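PDB 1U0K: gene product PA4716 from Pseudomonas aeruginosa, which belongs to the PhzF family and is predicted to act as an epimerase, a kind of isomerase. Local coordinates for the interface of chains A and B. Numbering follows the deposited sequence. Chains: chain A/B, gene product PA4716.

Contact 1: the interface of chains A and B. Residues chain A 39-40, 43; chain B 18-19, 254.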
loop_
_atom_site.group_PDB
_atom_site.type_symbol
_atom_site.label_atom_id
_atom_site.label_comp_id
_atom_site.label_asym_id
_atom_site.label_seq_id
_atom_site.Cartn_x
_atom_site.Cartn_y
_atom_site.Cartn_z
ATOM N N ALA A 39 -11.007 -3.396 -6.809
ATOM C CA ALA A 39 -11.257 -2.273 -5.904
ATOM C C ALA A 39 -10.934 -2.657 -4.456
ATOM O O ALA A 39 -10.380 -1.848 -3.721
ATOM C CB ALA A 39 -12.678 -1.771 -6.034
ATOM N N TRP A 40 -11.283 -3.879 -4.048
ATOM C CA TRP A 40 -10.971 -4.365 -2.693
ATOM C C TRP A 40 -9.469 -4.536 -2.520
ATOM O O TRP A 40 -8.933 -4.294 -1.438
ATOM C CB TRP A 40 -11.702 -5.686 -2.379
ATOM C CG TRP A 40 -13.011 -5.497 -1.734
ATOM C CD1 TRP A 40 -14.236 -5.684 -2.288
ATOM C CD2 TRP A 40 -13.238 -5.024 -0.410
ATOM N NE1 TRP A 40 -15.219 -5.395 -1.372
ATOM C CE2 TRP A 40 -14.628 -4.979 -0.210
ATOM C CE3 TRP A 40 -12.401 -4.658 0.648
ATOM C CZ2 TRP A 40 -15.197 -4.574 1.001
ATOM C CZ3 TRP A 40 -12.970 -4.245 1.845
ATOM C CH2 TRP A 40 -14.348 -4.208 2.007
ATOM N N GLU A 43 -8.267 -1.224 -1.809
ATOM C CA GLU A 43 -8.712 -0.861 -0.464
ATOM C C GLU A 43 -7.734 -1.363 0.599
ATOM O O GLU A 43 -7.327 -0.600 1.477
ATOM C CB GLU A 43 -10.093 -1.446 -0.188
ATOM C CG GLU A 43 -10.715 -1.018 1.127
ATOM C CD GLU A 43 -11.110 0.433 1.155
ATOM O OE1 GLU A 43 -11.250 0.967 2.266
ATOM O OE2 GLU A 43 -11.329 1.040 0.078
ATOM N N LEU B 18 -15.037 1.964 -1.124
ATOM C CA LEU B 18 -13.929 1.589 -2.003
ATOM C C LEU B 18 -13.386 2.747 -2.856
ATOM O O LEU B 18 -12.717 2.539 -3.881
ATOM C CB LEU B 18 -14.289 0.368 -2.866
ATOM C CG LEU B 18 -14.840 -0.838 -2.097
ATOM C CD1 LEU B 18 -15.335 -1.883 -3.093
ATOM C CD2 LEU B 18 -13.818 -1.432 -1.167
ATOM N N THR B 19 -13.622 3.965 -2.391
ATOM C CA THR B 19 -12.930 5.130 -2.908
ATOM C C THR B 19 -12.584 6.042 -1.732
ATOM O O THR B 19 -12.814 5.673 -0.575
ATOM C CB THR B 19 -13.747 5.822 -4.005
ATOM O OG1 THR B 19 -12.909 6.769 -4.697
ATOM C CG2 THR B 19 -14.901 6.594 -3.423
ATOM N N ARG B 254 -9.208 6.415 -7.067
ATOM C CA ARG B 254 -9.991 6.578 -5.855
ATOM C C ARG B 254 -10.405 8.041 -5.662
ATOM O O ARG B 254 -9.994 8.713 -4.711
ATOM C CB ARG B 254 -9.185 6.069 -4.666
ATOM C CG ARG B 254 -8.987 4.537 -4.666
ATOM C CD ARG B 254 -8.214 4.024 -3.498
ATOM N NE ARG B 254 -8.907 4.241 -2.214
ATOM C CZ ARG B 254 -9.621 3.330 -1.570
ATOM N NH1 ARG B 254 -9.749 2.103 -2.056
ATOM N NH2 ARG B 254 -10.189 3.634 -0.406
HETATM O O HOH W 1 -10.508 0.930 -4.594
#
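B:Leu18 and B:Arg254 meet helix 34-44 of chain A at A:Ala39, A:Trp40 and A:Glu43, between chains A and B of a PhzF-family protein. The apolar part belongs to B:Leu18, a loop residue that crosses A:Trp40 at about a right angle. Its CD2 methyl lies over the face of the indole, 3.7 Å from the centroid of the six-membered ring of A:Trp40, in a CH-pi contact. The other branch, CD1, reaches the methyl CB of A:Ala39 at 4.0 Å, and CD2 also touches CB of A:Glu43.

The charged part is a salt bridge in which both terminal nitrogens of B:Arg254 grip one carboxylate oxygen end-on. NH1 and NH2 of B:Arg254 each donate to OE2 of A:Glu43 at 2.9 Å. This oxygen lies in the guanidinium plane, but both donors come to it from the same face of the carboxylate, 41° out of its plane. With CG anti to the backbone N (chi1 -174°), the A:Glu43 side chain crosses that of B:Arg254 at about a right angle. CA of B:Thr19 sits over one guanidinium face.

Water 1 joins two backbone carbonyls, 2.9 Å from O of A:Ala39 and 2.8 Å from O of B:Leu18. Its bond to NH1 of B:Arg254 is weak.

Contact 2: the interface of chains A and B. Residues chain A 8, 276-279; chain B 281, 283.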
loop_
_atom_site.group_PDB
_atom_site.type_symbol
_atom_site.label_atom_id
_atom_site.label_comp_id
_atom_site.label_asym_id
_atom_site.label_seq_id
_atom_site.Cartn_x
_atom_site.Cartn_y
_atom_site.Cartn_z
ATOM N N TRP A 8 -9.364 -11.895 5.453
ATOM C CA TRP A 8 -8.397 -12.233 6.483
ATOM C C TRP A 8 -7.056 -11.636 6.148
ATOM O O TRP A 8 -6.644 -11.683 4.999
ATOM C CB TRP A 8 -8.242 -13.745 6.605
ATOM C CG TRP A 8 -9.527 -14.489 6.764
ATOM C CD1 TRP A 8 -10.500 -14.691 5.813
ATOM C CD2 TRP A 8 -9.984 -15.165 7.941
ATOM N NE1 TRP A 8 -11.523 -15.438 6.336
ATOM C CE2 TRP A 8 -11.231 -15.745 7.636
ATOM C CE3 TRP A 8 -9.459 -15.342 9.231
ATOM C CZ2 TRP A 8 -11.962 -16.485 8.572
ATOM C CZ3 TRP A 8 -10.186 -16.072 10.148
ATOM C CH2 TRP A 8 -11.415 -16.638 9.812
ATOM N N LEU A 276 -1.795 -16.160 10.789
ATOM C CA LEU A 276 -3.083 -15.494 10.632
ATOM C C LEU A 276 -3.172 -14.356 11.654
ATOM O O LEU A 276 -3.000 -14.577 12.849
ATOM C CB LEU A 276 -4.219 -16.487 10.834
ATOM C CG LEU A 276 -4.635 -17.359 9.652
ATOM C CD1 LEU A 276 -3.502 -18.252 9.201
ATOM C CD2 LEU A 276 -5.848 -18.190 10.041
ATOM N N LEU A 277 -3.413 -13.145 11.177
ATOM C CA LEU A 277 -3.367 -11.948 12.028
ATOM C C LEU A 277 -4.723 -11.364 12.407
ATOM O O LEU A 277 -4.872 -10.874 13.527
ATOM C CB LEU A 277 -2.547 -10.855 11.345
ATOM C CG LEU A 277 -1.035 -10.903 11.556
ATOM C CD1 LEU A 277 -0.378 -12.166 11.041
ATOM C CD2 LEU A 277 -0.417 -9.671 10.912
ATOM N N ALA A 278 -5.681 -11.360 11.486
ATOM C CA ALA A 278 -6.974 -10.712 11.710
ATOM C C ALA A 278 -8.052 -11.307 10.833
ATOM O O ALA A 278 -7.793 -11.750 9.707
ATOM C CB ALA A 278 -6.882 -9.218 11.442
ATOM N N ARG A 279 -9.266 -11.329 11.359
ATOM C CA ARG A 279 -10.464 -11.726 10.647
ATOM C C ARG A 279 -11.391 -10.511 10.569
ATOM O O ARG A 279 -11.788 -9.976 11.602
ATOM C CB ARG A 279 -11.182 -12.855 11.406
ATOM C CG ARG A 279 -12.456 -13.362 10.753
ATOM C CD ARG A 279 -13.264 -14.319 11.634
ATOM N NE ARG A 279 -13.753 -13.627 12.829
ATOM C CZ ARG A 279 -13.359 -13.868 14.077
ATOM N NH1 ARG A 279 -12.444 -14.792 14.350
ATOM N NH2 ARG A 279 -13.877 -13.152 15.072
ATOM N N GLU B 281 -11.163 -8.290 13.810
ATOM C CA GLU B 281 -10.780 -8.791 15.122
ATOM C C GLU B 281 -9.393 -9.401 15.007
ATOM O O GLU B 281 -9.154 -10.210 14.106
ATOM C CB GLU B 281 -11.792 -9.840 15.581
ATOM C CG GLU B 281 -13.242 -9.357 15.633
ATOM C CD GLU B 281 -13.515 -8.314 16.710
ATOM O OE1 GLU B 281 -12.850 -8.337 17.774
ATOM O OE2 GLU B 281 -14.405 -7.450 16.488
ATOM N N LEU B 283 -6.320 -11.821 15.707
ATOM C CA LEU B 283 -6.154 -13.246 16.002
ATOM C C LEU B 283 -4.772 -13.524 16.609
ATOM O O LEU B 283 -4.387 -14.684 16.783
ATOM C CB LEU B 283 -6.313 -14.052 14.710
ATOM C CG LEU B 283 -7.615 -13.880 13.925
ATOM C CD1 LEU B 283 -7.529 -14.634 12.593
ATOM C CD2 LEU B 283 -8.783 -14.362 14.726
HETATM O O HOH W 2 -3.463 -16.344 14.887
#
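A:Arg279 and B:Glu281 pair as antiparallel strand neighbours across the two chains, an example of edge-to-edge joining of strands, here in a deposited dimer that may or may not be the biological one. N of B:Glu281 donates to O of A:Arg279 at 2.8 Å, and N of A:Arg279 returns a bond to O of B:Glu281 at 3.0 Å. Just past the strand end, N of B:Leu283 donates to O of A:Leu277 at 2.8 Å.

The side chain of B:Leu283 crosses the A:Trp8 and A:Arg279 side chains at about right angles. Its CD1 branch meets CZ3 of A:Trp8 at 3.9 Å, and CD2 points the other way, to NH1 of A:Arg279 at 3.7 Å. With CG anti to its own carbonyl carbon (chi1 -57°), the leucine fork lies against CA of A:Ala278.

Further out, the A:Arg279 chain supports this packing: its CG rests on a face of the A:Trp8 indole near the rim, before the chain bends at chi3 toward CB and CG of B:Glu281. Water 2 extends the contact, bridging O of A:Leu276 and O of B:Leu283, 2.7 Å from each.

In the fold, strand 267-282 of each chain carries the pairing, with strand 6-12 supplying A:Trp8, and the modelled part of chain B ends shortly after B:Leu283.

Contact 3: the interface of chains A and B. Residues chain A 9-11, 18, 22, 46, 254, 277; chain B 40, 43-45.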
loop_
_atom_site.group_PDB
_atom_site.type_symbol
_atom_site.label_atom_id
_atom_site.label_comp_id
_atom_site.label_asym_id
_atom_site.label_seq_id
_atom_site.Cartn_x
_atom_site.Cartn_y
_atom_site.Cartn_z
ATOM N N GLN A 9 -6.363 -11.120 7.158
ATOM C CA GLN A 9 -5.014 -10.602 7.027
ATOM C C GLN A 9 -4.047 -11.665 7.516
ATOM O O GLN A 9 -4.161 -12.142 8.629
ATOM C CB GLN A 9 -4.856 -9.307 7.849
ATOM C CG GLN A 9 -3.462 -8.715 7.842
ATOM C CD GLN A 9 -3.005 -8.240 6.477
ATOM O OE1 GLN A 9 -3.826 -7.964 5.597
ATOM N NE2 GLN A 9 -1.694 -8.155 6.295
ATOM N N LEU A 10 -3.137 -12.075 6.641
ATOM C CA LEU A 10 -2.147 -13.108 6.920
ATOM C C LEU A 10 -0.757 -12.583 6.611
ATOM O O LEU A 10 -0.605 -11.658 5.826
ATOM C CB LEU A 10 -2.386 -14.332 6.020
ATOM C CG LEU A 10 -3.479 -15.323 6.407
ATOM C CD1 LEU A 10 -4.847 -14.727 6.359
ATOM C CD2 LEU A 10 -3.410 -16.531 5.488
ATOM N N ASP A 11 0.252 -13.207 7.199
ATOM C CA ASP A 11 1.630 -13.024 6.758
ATOM C C ASP A 11 2.177 -14.327 6.217
ATOM O O ASP A 11 2.045 -15.366 6.856
ATOM C CB ASP A 11 2.502 -12.579 7.916
ATOM C CG ASP A 11 2.233 -11.171 8.324
ATOM O OD1 ASP A 11 1.892 -10.336 7.449
ATOM O OD2 ASP A 11 2.331 -10.810 9.506
ATOM N N LEU A 18 3.410 -10.137 12.062
ATOM C CA LEU A 18 4.010 -8.841 11.723
ATOM C C LEU A 18 5.425 -8.951 11.168
ATOM O O LEU A 18 6.261 -8.063 11.368
ATOM C CB LEU A 18 3.964 -7.890 12.925
ATOM C CG LEU A 18 2.586 -7.780 13.587
ATOM C CD1 LEU A 18 2.693 -7.156 14.970
ATOM C CD2 LEU A 18 1.654 -6.970 12.721
ATOM N N GLY A 22 2.708 -9.488 3.926
ATOM C CA GLY A 22 1.297 -9.377 4.230
ATOM C C GLY A 22 0.438 -9.692 3.027
ATOM O O GLY A 22 0.789 -9.392 1.882
ATOM N N GLN A 46 -2.490 -4.422 0.501
ATOM C CA GLN A 46 -1.499 -5.477 0.538
ATOM C C GLN A 46 -0.954 -5.648 -0.881
ATOM O O GLN A 46 -1.672 -5.377 -1.846
ATOM C CB GLN A 46 -2.134 -6.766 1.066
ATOM C CG GLN A 46 -2.793 -6.573 2.419
ATOM C CD GLN A 46 -1.801 -6.126 3.488
ATOM O OE1 GLN A 46 -0.790 -6.787 3.707
ATOM N NE2 GLN A 46 -2.087 -4.995 4.147
ATOM N N ARG A 254 12.070 -6.430 6.553
ATOM C CA ARG A 254 11.231 -7.616 6.700
ATOM C C ARG A 254 11.939 -8.821 6.074
ATOM O O ARG A 254 11.437 -9.424 5.119
ATOM C CB ARG A 254 9.855 -7.383 6.058
ATOM C CG ARG A 254 8.928 -6.558 6.948
ATOM C CD ARG A 254 7.635 -6.126 6.293
ATOM N NE ARG A 254 6.552 -7.089 6.513
ATOM C CZ ARG A 254 5.754 -7.126 7.586
ATOM N NH1 ARG A 254 5.869 -6.240 8.563
ATOM N NH2 ARG A 254 4.802 -8.052 7.664
ATOM N N LEU A 277 -3.413 -13.145 11.177
ATOM C CA LEU A 277 -3.367 -11.948 12.028
ATOM C C LEU A 277 -4.723 -11.364 12.407
ATOM O O LEU A 277 -4.872 -10.874 13.527
ATOM C CB LEU A 277 -2.547 -10.855 11.345
ATOM C CG LEU A 277 -1.035 -10.903 11.556
ATOM C CD1 LEU A 277 -0.378 -12.166 11.041
ATOM C CD2 LEU A 277 -0.417 -9.671 10.912
ATOM N N TRP B 40 1.515 -2.109 13.618
ATOM C CA TRP B 40 0.217 -2.412 13.003
ATOM C C TRP B 40 -0.028 -1.483 11.838
ATOM O O TRP B 40 -0.588 -1.889 10.830
ATOM C CB TRP B 40 -0.937 -2.332 14.017
ATOM C CG TRP B 40 -1.074 -3.593 14.774
ATOM C CD1 TRP B 40 -0.740 -3.811 16.077
ATOM C CD2 TRP B 40 -1.560 -4.829 14.273
ATOM N NE1 TRP B 40 -0.991 -5.121 16.416
ATOM C CE2 TRP B 40 -1.485 -5.771 15.317
ATOM C CE3 TRP B 40 -2.042 -5.249 13.027
ATOM C CZ2 TRP B 40 -1.889 -7.096 15.158
ATOM C CZ3 TRP B 40 -2.439 -6.561 12.873
ATOM C CH2 TRP B 40 -2.355 -7.469 13.930
ATOM N N GLU B 43 1.808 -2.977 9.004
ATOM C CA GLU B 43 1.168 -4.217 8.578
ATOM C C GLU B 43 -0.015 -3.937 7.664
ATOM O O GLU B 43 -0.164 -4.573 6.601
ATOM C CB GLU B 43 0.696 -5.035 9.780
ATOM C CG GLU B 43 0.101 -6.387 9.411
ATOM C CD GLU B 43 1.094 -7.345 8.805
ATOM O OE1 GLU B 43 2.315 -7.223 9.031
ATOM O OE2 GLU B 43 0.614 -8.269 8.104
ATOM N N LEU B 44 -0.874 -3.010 8.080
ATOM C CA LEU B 44 -2.132 -2.758 7.377
ATOM C C LEU B 44 -1.959 -1.923 6.116
ATOM O O LEU B 44 -2.812 -1.948 5.245
ATOM C CB LEU B 44 -3.154 -2.115 8.326
ATOM C CG LEU B 44 -3.517 -2.976 9.539
ATOM C CD1 LEU B 44 -4.528 -2.242 10.390
ATOM C CD2 LEU B 44 -4.056 -4.338 9.125
ATOM N N ARG B 45 -0.862 -1.175 6.033
ATOM C CA ARG B 45 -0.465 -0.445 4.837
ATOM C C ARG B 45 -1.411 0.664 4.385
ATOM O O ARG B 45 -1.263 1.177 3.283
ATOM C CB ARG B 45 -0.191 -1.415 3.674
ATOM C CG ARG B 45 0.980 -2.326 3.932
ATOM C CD ARG B 45 1.029 -3.525 3.033
ATOM N NE ARG B 45 1.564 -3.206 1.718
ATOM C CZ ARG B 45 2.807 -3.478 1.315
ATOM N NH1 ARG B 45 3.694 -4.041 2.135
ATOM N NH2 ARG B 45 3.171 -3.162 0.080
HETATM O O HOH W 3 1.572 -5.987 4.986
#
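B:Glu43, near the end of helix 34-44, pushes its carboxylate into a polar pocket of chain A lined by A:Gln9, A:Asp11 and A:Arg254, between chains A and B of this PhzF-family protein. With CG anti to its backbone N (chi1 -176°) and a bend at chi2, the acid comes tip to tip with A:Asp11.

Among the polar contacts, NE2 of A:Gln9 donates to OE2 of B:Glu43 at 2.9 Å on the anti side of the carboxylate, with the two planes steeply turned. The same oxygen stands 2.5 Å from OD1 of A:Asp11. So short an approach of two carboxyl oxygens suggests that a proton may be shared, though none is seen. On the syn side, NH2 of A:Arg254 bonds OE1 of B:Glu43 at 3.0 Å in a salt bridge, but this arginine is poorly ordered.

A:Gln46 holds a backbone carbonyl: its NE2 reaches O of B:Glu43 at 3.1 Å, in plane and on a lone pair. OE1 of A:Gln46 accepts from NE2 of A:Gln9 from above its carbonyl plane, which may help orient that amide. Water 3 bridges OE1 of A:Gln46 and O of B:Glu43.

Apolar contacts flank the acid. CD2 of A:Leu18 packs on CB of B:Glu43 at 3.6 Å and lies over a face of the B:Trp40 indole, offset toward the rim. CD2 of A:Leu277 meets CD of B:Glu43 at 3.5 Å.

Contacts 2 and 3 are neighbours, with C-alpha centres about 10 Å apart, and share A:Leu277 of strand 267-282, whose backbone serves one and side chain the other. Between C-alpha centres, contact 1 lies about 20 Å from contact 2 and 18 Å from contact 3. Contacts 1 and 3 use the same residues with chains exchanged (Leu18, Trp40, Glu43 and Arg254), as two-fold symmetry requires; the glutamates have nearly the same conformation, and the arginines differ. Contact 3 is centred about 9 Å from A:Glu48, the predicted active-site residue, but the structure alone does not show any effect on catalysis.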